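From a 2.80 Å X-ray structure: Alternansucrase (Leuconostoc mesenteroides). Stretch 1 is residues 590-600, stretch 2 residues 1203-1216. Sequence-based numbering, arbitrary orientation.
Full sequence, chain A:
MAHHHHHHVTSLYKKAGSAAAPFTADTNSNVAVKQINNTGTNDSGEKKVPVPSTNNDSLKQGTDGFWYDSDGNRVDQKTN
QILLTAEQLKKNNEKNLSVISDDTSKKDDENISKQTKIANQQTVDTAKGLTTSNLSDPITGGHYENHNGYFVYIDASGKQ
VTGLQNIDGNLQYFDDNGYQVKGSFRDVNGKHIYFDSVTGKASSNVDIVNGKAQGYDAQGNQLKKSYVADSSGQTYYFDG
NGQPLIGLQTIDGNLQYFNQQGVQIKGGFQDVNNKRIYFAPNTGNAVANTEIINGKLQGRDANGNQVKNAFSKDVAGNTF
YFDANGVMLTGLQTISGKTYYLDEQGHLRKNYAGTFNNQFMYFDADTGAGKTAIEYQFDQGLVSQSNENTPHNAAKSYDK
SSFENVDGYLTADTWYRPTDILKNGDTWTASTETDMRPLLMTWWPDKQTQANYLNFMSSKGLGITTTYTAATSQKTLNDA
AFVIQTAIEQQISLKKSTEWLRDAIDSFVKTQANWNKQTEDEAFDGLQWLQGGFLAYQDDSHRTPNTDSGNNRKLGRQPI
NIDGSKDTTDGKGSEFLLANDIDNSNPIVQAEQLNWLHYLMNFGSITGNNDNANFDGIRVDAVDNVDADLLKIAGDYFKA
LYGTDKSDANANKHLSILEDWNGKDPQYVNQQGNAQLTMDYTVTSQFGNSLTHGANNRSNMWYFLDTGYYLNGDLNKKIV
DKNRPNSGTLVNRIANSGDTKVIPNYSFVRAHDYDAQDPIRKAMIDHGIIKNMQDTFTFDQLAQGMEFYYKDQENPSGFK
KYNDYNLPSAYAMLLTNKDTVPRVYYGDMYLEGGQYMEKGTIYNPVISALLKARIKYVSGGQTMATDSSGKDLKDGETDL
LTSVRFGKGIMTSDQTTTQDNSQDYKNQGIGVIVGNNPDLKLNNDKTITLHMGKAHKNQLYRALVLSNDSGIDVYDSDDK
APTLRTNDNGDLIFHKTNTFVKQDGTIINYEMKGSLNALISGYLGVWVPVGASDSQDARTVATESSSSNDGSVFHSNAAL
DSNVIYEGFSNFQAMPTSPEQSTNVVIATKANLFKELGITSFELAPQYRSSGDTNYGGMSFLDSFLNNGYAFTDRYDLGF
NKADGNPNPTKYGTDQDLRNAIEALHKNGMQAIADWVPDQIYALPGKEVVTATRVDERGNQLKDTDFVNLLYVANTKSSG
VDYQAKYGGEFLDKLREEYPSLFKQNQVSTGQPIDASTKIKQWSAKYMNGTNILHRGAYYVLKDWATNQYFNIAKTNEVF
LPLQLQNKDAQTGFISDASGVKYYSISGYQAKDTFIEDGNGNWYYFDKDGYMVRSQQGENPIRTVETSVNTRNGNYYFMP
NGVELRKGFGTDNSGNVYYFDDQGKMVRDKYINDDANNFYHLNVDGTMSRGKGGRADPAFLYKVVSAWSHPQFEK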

ATOM      1  N   GLN A 590      -5.318   9.579 -25.343  1.00 43.33           N
ATOM      2  CA  GLN A 590      -6.146   8.457 -25.754  1.00 43.80           C
ATOM      3  C   GLN A 590      -5.750   7.936 -27.134  1.00 44.09           C
ATOM      4  O   GLN A 590      -5.669   6.723 -27.341  1.00 44.70           O
ATOM      5  CB  GLN A 590      -7.625   8.837 -25.735  1.00 42.83           C
ATOM      6  CG  GLN A 590      -8.174   9.039 -24.334  1.00 43.44           C
ATOM      7  CD  GLN A 590      -9.652   9.388 -24.316  1.00 45.92           C
ATOM      8  OE1 GLN A 590     -10.255   9.629 -25.360  1.00 45.39           O
ATOM      9  NE2 GLN A 590     -10.244   9.430 -23.111  1.00 45.31           N
ATOM     10  N   ALA A 591      -5.493   8.845 -28.064  1.00 45.20           N
ATOM     11  CA  ALA A 591      -5.022   8.474 -29.409  1.00 47.55           C
ATOM     12  C   ALA A 591      -3.689   7.736 -29.320  1.00 49.12           C
ATOM     13  O   ALA A 591      -3.473   6.753 -30.033  1.00 52.60           O
ATOM     14  CB  ALA A 591      -4.865   9.710 -30.306  1.00 49.22           C
ATOM     15  N   GLU A 592      -2.794   8.218 -28.458  1.00 47.54           N
ATOM     16  CA  GLU A 592      -1.477   7.602 -28.308  1.00 47.59           C
ATOM     17  C   GLU A 592      -1.592   6.178 -27.733  1.00 48.59           C
ATOM     18  O   GLU A 592      -0.848   5.285 -28.114  1.00 48.30           O
ATOM     19  CB  GLU A 592      -0.590   8.481 -27.438  1.00 46.93           C
ATOM     20  CG  GLU A 592       0.737   7.855 -27.063  1.00 46.95           C
ATOM     21  CD  GLU A 592       1.461   7.242 -28.240  1.00 45.22           C
ATOM     22  OE1 GLU A 592       1.300   7.730 -29.373  1.00 47.57           O
ATOM     23  OE2 GLU A 592       2.232   6.299 -27.998  1.00 43.94           O
ATOM     24  N   GLN A 593      -2.549   5.971 -26.837  1.00 49.26           N
ATOM     25  CA  GLN A 593      -2.779   4.648 -26.277  1.00 50.52           C
ATOM     26  C   GLN A 593      -3.270   3.687 -27.372  1.00 51.69           C
ATOM     27  O   GLN A 593      -2.961   2.507 -27.343  1.00 50.35           O
ATOM     28  CB  GLN A 593      -3.792   4.687 -25.140  1.00 53.00           C
ATOM     29  CG  GLN A 593      -3.445   5.542 -23.953  1.00 50.70           C
ATOM     30  CD  GLN A 593      -2.336   4.994 -23.112  1.00 48.41           C
ATOM     31  OE1 GLN A 593      -1.652   4.028 -23.443  1.00 52.17           O
ATOM     32  NE2 GLN A 593      -2.169   5.613 -21.991  1.00 46.36           N
ATOM     33  N   LEU A 594      -4.057   4.198 -28.314  1.00 51.81           N
ATOM     34  CA  LEU A 594      -4.489   3.398 -29.456  1.00 53.23           C
ATOM     35  C   LEU A 594      -3.322   3.071 -30.378  1.00 50.25           C
ATOM     36  O   LEU A 594      -3.251   1.978 -30.926  1.00 45.98           O
ATOM     37  CB  LEU A 594      -5.574   4.147 -30.246  1.00 56.13           C
ATOM     38  CG  LEU A 594      -6.125   3.456 -31.497  1.00 55.27           C
ATOM     39  CD1 LEU A 594      -6.777   2.131 -31.105  1.00 55.52           C
ATOM     40  CD2 LEU A 594      -7.093   4.391 -32.209  1.00 53.71           C
ATOM     41  N   ASN A 595      -2.428   4.044 -30.582  1.00 50.78           N
ATOM     42  CA  ASN A 595      -1.217   3.826 -31.385  1.00 50.16           C
ATOM     43  C   ASN A 595      -0.399   2.686 -30.793  1.00 48.89           C
ATOM     44  O   ASN A 595       0.016   1.779 -31.513  1.00 47.59           O
ATOM     45  CB  ASN A 595      -0.362   5.098 -31.451  1.00 50.51           C
ATOM     46  CG  ASN A 595       0.632   5.096 -32.612  1.00 51.24           C
ATOM     47  OD1 ASN A 595       0.238   5.244 -33.773  1.00 53.89           O
ATOM     48  ND2 ASN A 595       1.917   4.930 -32.309  1.00 48.40           N
ATOM     49  N   TRP A 596      -0.213   2.733 -29.471  1.00 46.88           N
ATOM     50  CA  TRP A 596       0.507   1.694 -28.746  1.00 45.48           C
ATOM     51  C   TRP A 596      -0.182   0.364 -28.884  1.00 45.21           C
ATOM     52  O   TRP A 596       0.469  -0.664 -29.085  1.00 50.39           O
ATOM     53  CB  TRP A 596       0.607   2.070 -27.280  1.00 45.10           C
ATOM     54  CG  TRP A 596       1.539   1.223 -26.451  1.00 43.74           C
ATOM     55  CD1 TRP A 596       2.691   0.639 -26.851  1.00 43.05           C
ATOM     56  CD2 TRP A 596       1.414   0.948 -25.061  1.00 41.22           C
ATOM     57  NE1 TRP A 596       3.282  -0.011 -25.800  1.00 40.96           N
ATOM     58  CE2 TRP A 596       2.510   0.170 -24.689  1.00 40.88           C
ATOM     59  CE3 TRP A 596       0.460   1.264 -24.101  1.00 43.16           C
ATOM     60  CZ2 TRP A 596       2.696  -0.288 -23.390  1.00 42.51           C
ATOM     61  CZ3 TRP A 596       0.641   0.799 -22.802  1.00 43.05           C
ATOM     62  CH2 TRP A 596       1.758   0.050 -22.461  1.00 41.27           C
ATOM     63  N   LEU A 597      -1.504   0.383 -28.781  1.00 45.31           N
ATOM     64  CA  LEU A 597      -2.313  -0.832 -28.923  1.00 42.63           C
ATOM     65  C   LEU A 597      -2.174  -1.432 -30.299  1.00 42.21           C
ATOM     66  O   LEU A 597      -2.070  -2.637 -30.433  1.00 46.56           O
ATOM     67  CB  LEU A 597      -3.777  -0.537 -28.656  1.00 41.45           C
ATOM     68  CG  LEU A 597      -4.747  -1.695 -28.820  1.00 41.84           C
ATOM     69  CD1 LEU A 597      -4.411  -2.842 -27.872  1.00 40.99           C
ATOM     70  CD2 LEU A 597      -6.158  -1.185 -28.598  1.00 43.21           C
ATOM     71  N   HIS A 598      -2.178  -0.601 -31.325  1.00 44.75           N
ATOM     72  CA  HIS A 598      -1.966  -1.082 -32.686  1.00 46.95           C
ATOM     73  C   HIS A 598      -0.596  -1.698 -32.773  1.00 48.10           C
ATOM     74  O   HIS A 598      -0.437  -2.788 -33.323  1.00 56.09           O
ATOM     75  CB  HIS A 598      -2.084   0.061 -33.676  1.00 48.41           C
ATOM     76  CG  HIS A 598      -1.863  -0.341 -35.098  1.00 48.58           C
ATOM     77  ND1 HIS A 598      -2.879  -0.808 -35.906  1.00 49.05           N
ATOM     78  CD2 HIS A 598      -0.756  -0.287 -35.872  1.00 48.98           C
ATOM     79  CE1 HIS A 598      -2.401  -1.046 -37.112  1.00 49.67           C
ATOM     80  NE2 HIS A 598      -1.116  -0.735 -37.119  1.00 50.93           N
ATOM     81  N   TYR A 599       0.393  -1.009 -32.210  1.00 45.84           N
ATOM     82  CA  TYR A 599       1.781  -1.464 -32.246  1.00 46.65           C
ATOM     83  C   TYR A 599       1.939  -2.858 -31.642  1.00 48.68           C
ATOM     84  O   TYR A 599       2.694  -3.676 -32.170  1.00 48.01           O
ATOM     85  CB  TYR A 599       2.668  -0.461 -31.529  1.00 43.90           C
ATOM     86  CG  TYR A 599       4.099  -0.870 -31.296  1.00 42.27           C
ATOM     87  CD1 TYR A 599       5.060  -0.668 -32.257  1.00 44.43           C
ATOM     88  CD2 TYR A 599       4.499  -1.404 -30.085  1.00 43.43           C
ATOM     89  CE1 TYR A 599       6.388  -0.981 -32.021  1.00 45.96           C
ATOM     90  CE2 TYR A 599       5.820  -1.717 -29.835  1.00 42.75           C
ATOM     91  CZ  TYR A 599       6.758  -1.501 -30.804  1.00 44.71           C
ATOM     92  OH  TYR A 599       8.083  -1.821 -30.582  1.00 48.12           O
ATOM     93  N   LEU A 600       1.215  -3.139 -30.565  1.00 49.91           N
ATOM     94  CA  LEU A 600       1.303  -4.456 -29.926  1.00 51.22           C
ATOM     95  C   LEU A 600       0.599  -5.525 -30.756  1.00 52.50           C
ATOM     96  O   LEU A 600       1.131  -6.621 -30.928  1.00 52.43           O
ATOM     97  CB  LEU A 600       0.737  -4.418 -28.501  1.00 50.73           C
ATOM     98  CG  LEU A 600       1.508  -3.533 -27.516  1.00 53.86           C
ATOM     99  CD1 LEU A 600       0.674  -3.211 -26.299  1.00 49.95           C
ATOM    100  CD2 LEU A 600       2.838  -4.152 -27.090  1.00 55.34           C
TER
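Stretch 2, residues 1203-1216: YQAKYGGEFLDKLR

Stretch 2 lies across the helix of residues 590-600 as a roughly straight segment, two short helices joined by a tight double turn: a helix through Tyr1207, the turn, then a second helix established by Leu1212 that runs on past Arg1216. Each of these helices crosses helix 590-600 almost at a right angle, 91° between N-to-C directions, with axes 11.9 Å away for the first and 10.8 Å for the second. The backbones come closest at the turn between them, while side chains bridge the wider spacing of the helices: the closest pair of CA atoms is Asn595 CA to Gly1209 CA, 5.7 Å.

The turn is built for this approach. A type II turn runs from Tyr1207 to Glu1210 and a type I turn follows from Gly1209 to Leu1212, and after these overlapping turns the chain carries on in nearly the same direction. Glycine suits both positions in the middle. At Gly1208, where the chain leaves helical geometry, a CB would lie 2.5 Å from Gln1204 O; at Gly1209 the positive phi of 58° by itself favours glycine. The backbone of the turn presents its polar groups to side chains of helix 590-600.

Asn595 is the bump that fills this hollow. Its CB points toward stretch 2, and its short amide, carrying both a donor and an acceptor, matches the polar backbone of the turn. Asn595 OD1 accepts a hydrogen bond from Phe1211 N at 2.9 Å, while Asn595 ND2 gives a weak one to Tyr1207 O, also at 2.9 Å. The side chain thus ties together the end of one helix and the approach to the next. One helical turn earlier, Glu592 starts out sideways but its longer chain brings the carboxylate nearer. Glu592 OE1 accepts from Gly1209 N at 3.1 Å, and Glu592 OE2 accepts from Gln1204 NE2 at 3.1 Å, so one carboxylate holds both the turn and the helix before it.

Aromatic side chains pack beside this polar centre. Tyr599 meets Tyr1207, with Tyr599 CE1 lying over one face of the Tyr1207 ring and 3.4 Å from Tyr1207 CD2; the planes are inclined at 44°. Phe1211 CE2 comes to the edge of the Tyr599 ring, 3.8 Å from Tyr599 CD1. Phe1211 also reaches His598, its CB 3.5 Å from His598 CD2, so it lies against both rings of stretch 1. Flat rings suit such a place because they offer broad apolar surfaces that make contact even when tilted.

Leucines continue the fit along the second helix. Leu1215 points toward stretch 1 and covers one face of the His598 ring, with Leu1215 CD2 3.7 Å from His598 ND1. Leu1212 sets out sideways, but its end turns in to the shallow surface at Ala591: Leu1212 CD2 is 3.4 Å from Ala591 O, and Leu1212 CD1 is 4.2 Å from Ala591 CB. The small alanine leaves room for the branched end of the leucine. Asp1213, by contrast, points away and pairs with Arg1216 in a salt bridge, Arg1216 NH1 to Asp1213 OD1 at 3.3 Å.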

ATOM      1  N   TYR A1203      12.441   4.606 -28.054  1.00 52.19           N
ATOM      2  CA  TYR A1203      11.492   3.986 -28.992  1.00 53.28           C
ATOM      3  C   TYR A1203      10.098   4.636 -28.957  1.00 54.66           C
ATOM      4  O   TYR A1203       9.348   4.549 -29.926  1.00 57.00           O
ATOM      5  CB  TYR A1203      11.429   2.462 -28.814  1.00 53.56           C
ATOM      6  CG  TYR A1203      12.692   1.788 -29.326  1.00 54.38           C
ATOM      7  CD1 TYR A1203      13.764   1.517 -28.475  1.00 52.82           C
ATOM      8  CD2 TYR A1203      12.830   1.472 -30.673  1.00 55.25           C
ATOM      9  CE1 TYR A1203      14.927   0.953 -28.955  1.00 54.62           C
ATOM     10  CE2 TYR A1203      13.997   0.905 -31.163  1.00 56.32           C
ATOM     11  CZ  TYR A1203      15.042   0.654 -30.304  1.00 56.45           C
ATOM     12  OH  TYR A1203      16.195   0.084 -30.779  1.00 55.99           O
ATOM     13  N   GLN A1204       9.770   5.334 -27.871  1.00 54.95           N
ATOM     14  CA  GLN A1204       8.576   6.191 -27.832  1.00 52.06           C
ATOM     15  C   GLN A1204       8.661   7.327 -28.851  1.00 50.15           C
ATOM     16  O   GLN A1204       7.637   7.781 -29.363  1.00 47.30           O
ATOM     17  CB  GLN A1204       8.400   6.768 -26.432  1.00 54.12           C
ATOM     18  CG  GLN A1204       7.231   7.726 -26.273  1.00 56.51           C
ATOM     19  CD  GLN A1204       5.892   7.013 -26.261  1.00 57.60           C
ATOM     20  OE1 GLN A1204       5.647   6.147 -25.413  1.00 56.97           O
ATOM     21  NE2 GLN A1204       4.999   7.399 -27.185  1.00 56.04           N
ATOM     22  N   ALA A1205       9.872   7.811 -29.114  1.00 50.46           N
ATOM     23  CA  ALA A1205      10.078   8.845 -30.125  1.00 51.83           C
ATOM     24  C   ALA A1205      10.008   8.270 -31.526  1.00 53.42           C
ATOM     25  O   ALA A1205       9.451   8.890 -32.423  1.00 56.62           O
ATOM     26  CB  ALA A1205      11.403   9.552 -29.896  1.00 53.95           C
ATOM     27  N   LYS A1206      10.573   7.083 -31.723  1.00 54.28           N
ATOM     28  CA  LYS A1206      10.519   6.428 -33.031  1.00 56.44           C
ATOM     29  C   LYS A1206       9.087   6.103 -33.433  1.00 55.37           C
ATOM     30  O   LYS A1206       8.615   6.562 -34.459  1.00 56.99           O
ATOM     31  CB  LYS A1206      11.347   5.144 -33.040  1.00 57.44           C
ATOM     32  CG  LYS A1206      11.598   4.626 -34.441  1.00 60.70           C
ATOM     33  CD  LYS A1206      12.219   3.246 -34.406  1.00 63.36           C
ATOM     34  CE  LYS A1206      12.475   2.717 -35.804  1.00 64.04           C
ATOM     35  NZ  LYS A1206      13.436   1.594 -35.698  1.00 65.08           N
ATOM     36  N   TYR A1207       8.395   5.340 -32.591  1.00 53.16           N
ATOM     37  CA  TYR A1207       7.086   4.783 -32.923  1.00 53.60           C
ATOM     38  C   TYR A1207       5.859   5.586 -32.439  1.00 51.20           C
ATOM     39  O   TYR A1207       4.742   5.288 -32.825  1.00 47.53           O
ATOM     40  CB  TYR A1207       6.984   3.335 -32.398  1.00 56.22           C
ATOM     41  CG  TYR A1207       7.867   2.329 -33.116  1.00 56.85           C
ATOM     42  CD1 TYR A1207       7.825   2.191 -34.501  1.00 57.85           C
ATOM     43  CD2 TYR A1207       8.728   1.509 -32.411  1.00 56.68           C
ATOM     44  CE1 TYR A1207       8.633   1.275 -35.157  1.00 58.26           C
ATOM     45  CE2 TYR A1207       9.529   0.580 -33.059  1.00 58.50           C
ATOM     46  CZ  TYR A1207       9.479   0.468 -34.427  1.00 58.37           C
ATOM     47  OH  TYR A1207      10.262  -0.462 -35.056  1.00 59.89           O
ATOM     48  N   GLY A1208       6.051   6.591 -31.596  1.00 52.41           N
ATOM     49  CA  GLY A1208       4.925   7.382 -31.078  1.00 50.79           C
ATOM     50  C   GLY A1208       4.087   7.983 -32.190  1.00 49.42           C
ATOM     51  O   GLY A1208       4.617   8.563 -33.104  1.00 51.50           O
ATOM     52  N   GLY A1209       2.772   7.800 -32.117  1.00 50.58           N
ATOM     53  CA  GLY A1209       1.822   8.321 -33.107  1.00 49.36           C
ATOM     54  C   GLY A1209       1.949   7.934 -34.583  1.00 51.51           C
ATOM     55  O   GLY A1209       1.152   8.375 -35.409  1.00 52.39           O
ATOM     56  N   GLU A1210       2.919   7.094 -34.928  1.00 54.00           N
ATOM     57  CA  GLU A1210       3.236   6.794 -36.335  1.00 55.17           C
ATOM     58  C   GLU A1210       2.153   6.050 -37.117  1.00 55.12           C
ATOM     59  O   GLU A1210       2.076   6.179 -38.323  1.00 63.54           O
ATOM     60  CB  GLU A1210       4.544   5.986 -36.409  1.00 56.93           C
ATOM     61  CG  GLU A1210       5.799   6.781 -36.045  1.00 58.65           C
ATOM     62  CD  GLU A1210       6.195   7.800 -37.094  1.00 57.32           C
ATOM     63  OE1 GLU A1210       6.373   7.413 -38.268  1.00 59.63           O
ATOM     64  OE2 GLU A1210       6.317   8.984 -36.734  1.00 56.22           O
ATOM     65  N   PHE A1211       1.328   5.271 -36.428  1.00 53.33           N
ATOM     66  CA  PHE A1211       0.337   4.406 -37.066  1.00 53.81           C
ATOM     67  C   PHE A1211      -1.052   5.032 -37.170  1.00 54.96           C
ATOM     68  O   PHE A1211      -1.944   4.462 -37.809  1.00 57.37           O
ATOM     69  CB  PHE A1211       0.281   3.049 -36.326  1.00 51.81           C
ATOM     70  CG  PHE A1211       1.644   2.467 -36.062  1.00 52.91           C
ATOM     71  CD1 PHE A1211       2.431   2.012 -37.112  1.00 54.37           C
ATOM     72  CD2 PHE A1211       2.169   2.432 -34.780  1.00 52.59           C
ATOM     73  CE1 PHE A1211       3.703   1.514 -36.880  1.00 55.71           C
ATOM     74  CE2 PHE A1211       3.440   1.935 -34.539  1.00 52.48           C
ATOM     75  CZ  PHE A1211       4.207   1.472 -35.589  1.00 55.63           C
ATOM     76  N   LEU A1212      -1.235   6.197 -36.562  1.00 55.57           N
ATOM     77  CA  LEU A1212      -2.551   6.828 -36.465  1.00 58.08           C
ATOM     78  C   LEU A1212      -3.091   7.345 -37.789  1.00 61.77           C
ATOM     79  O   LEU A1212      -4.290   7.254 -38.057  1.00 62.29           O
ATOM     80  CB  LEU A1212      -2.505   7.997 -35.481  1.00 59.25           C
ATOM     81  CG  LEU A1212      -2.239   7.649 -34.013  1.00 60.31           C
ATOM     82  CD1 LEU A1212      -1.929   8.902 -33.214  1.00 62.02           C
ATOM     83  CD2 LEU A1212      -3.408   6.911 -33.386  1.00 58.65           C
ATOM     84  N   ASP A1213      -2.217   7.915 -38.606  1.00 66.42           N
ATOM     85  CA  ASP A1213      -2.647   8.475 -39.872  1.00 70.43           C
ATOM     86  C   ASP A1213      -3.128   7.388 -40.827  1.00 68.55           C
ATOM     87  O   ASP A1213      -4.158   7.550 -41.478  1.00 72.53           O
ATOM     88  CB  ASP A1213      -1.514   9.311 -40.499  1.00 75.35           C
ATOM     89  CG  ASP A1213      -1.188  10.567 -39.688  1.00 71.18           C
ATOM     90  OD1 ASP A1213      -2.019  10.983 -38.855  1.00 65.10           O
ATOM     91  OD2 ASP A1213      -0.110  11.150 -39.902  1.00 72.41           O
ATOM     92  N   LYS A1214      -2.387   6.291 -40.925  1.00 66.92           N
ATOM     93  CA  LYS A1214      -2.845   5.130 -41.699  1.00 69.29           C
ATOM     94  C   LYS A1214      -4.189   4.610 -41.180  1.00 66.28           C
ATOM     95  O   LYS A1214      -5.051   4.223 -41.961  1.00 68.70           O
ATOM     96  CB  LYS A1214      -1.807   4.002 -41.638  1.00 75.70           C
ATOM     97  CG  LYS A1214      -2.068   2.834 -42.584  1.00 81.73           C
ATOM     98  CD  LYS A1214      -1.709   3.206 -44.021  1.00 89.62           C
ATOM     99  CE  LYS A1214      -2.694   2.657 -45.053  1.00 89.36           C
ATOM    100  NZ  LYS A1214      -2.721   3.466 -46.302  1.00 87.86           N
ATOM    101  N   LEU A1215      -4.347   4.594 -39.855  1.00 63.67           N
ATOM    102  CA  LEU A1215      -5.577   4.139 -39.212  1.00 59.10           C
ATOM    103  C   LEU A1215      -6.769   5.074 -39.440  1.00 59.24           C
ATOM    104  O   LEU A1215      -7.894   4.597 -39.571  1.00 57.80           O
ATOM    105  CB  LEU A1215      -5.364   3.926 -37.713  1.00 58.31           C
ATOM    106  CG  LEU A1215      -4.608   2.671 -37.279  1.00 59.95           C
ATOM    107  CD1 LEU A1215      -4.317   2.723 -35.791  1.00 60.16           C
ATOM    108  CD2 LEU A1215      -5.372   1.395 -37.576  1.00 60.98           C
ATOM    109  N   ARG A1216      -6.539   6.387 -39.469  1.00 61.15           N
ATOM    110  CA  ARG A1216      -7.624   7.366 -39.685  1.00 64.68           C
ATOM    111  C   ARG A1216      -8.131   7.300 -41.122  1.00 67.04           C
ATOM    112  O   ARG A1216      -9.332   7.352 -41.369  1.00 68.54           O
ATOM    113  CB  ARG A1216      -7.154   8.792 -39.377  1.00 69.74           C
ATOM    114  CG  ARG A1216      -8.294   9.791 -39.198  1.00 74.06           C
ATOM    115  CD  ARG A1216      -7.961  11.200 -39.676  1.00 82.39           C
ATOM    116  NE  ARG A1216      -7.371  12.023 -38.618  1.00 85.09           N
ATOM    117  CZ  ARG A1216      -6.071  12.264 -38.457  1.00 86.73           C
ATOM    118  NH1 ARG A1216      -5.168  11.746 -39.291  1.00 82.04           N
ATOM    119  NH2 ARG A1216      -5.674  13.039 -37.443  1.00 89.28           N
TER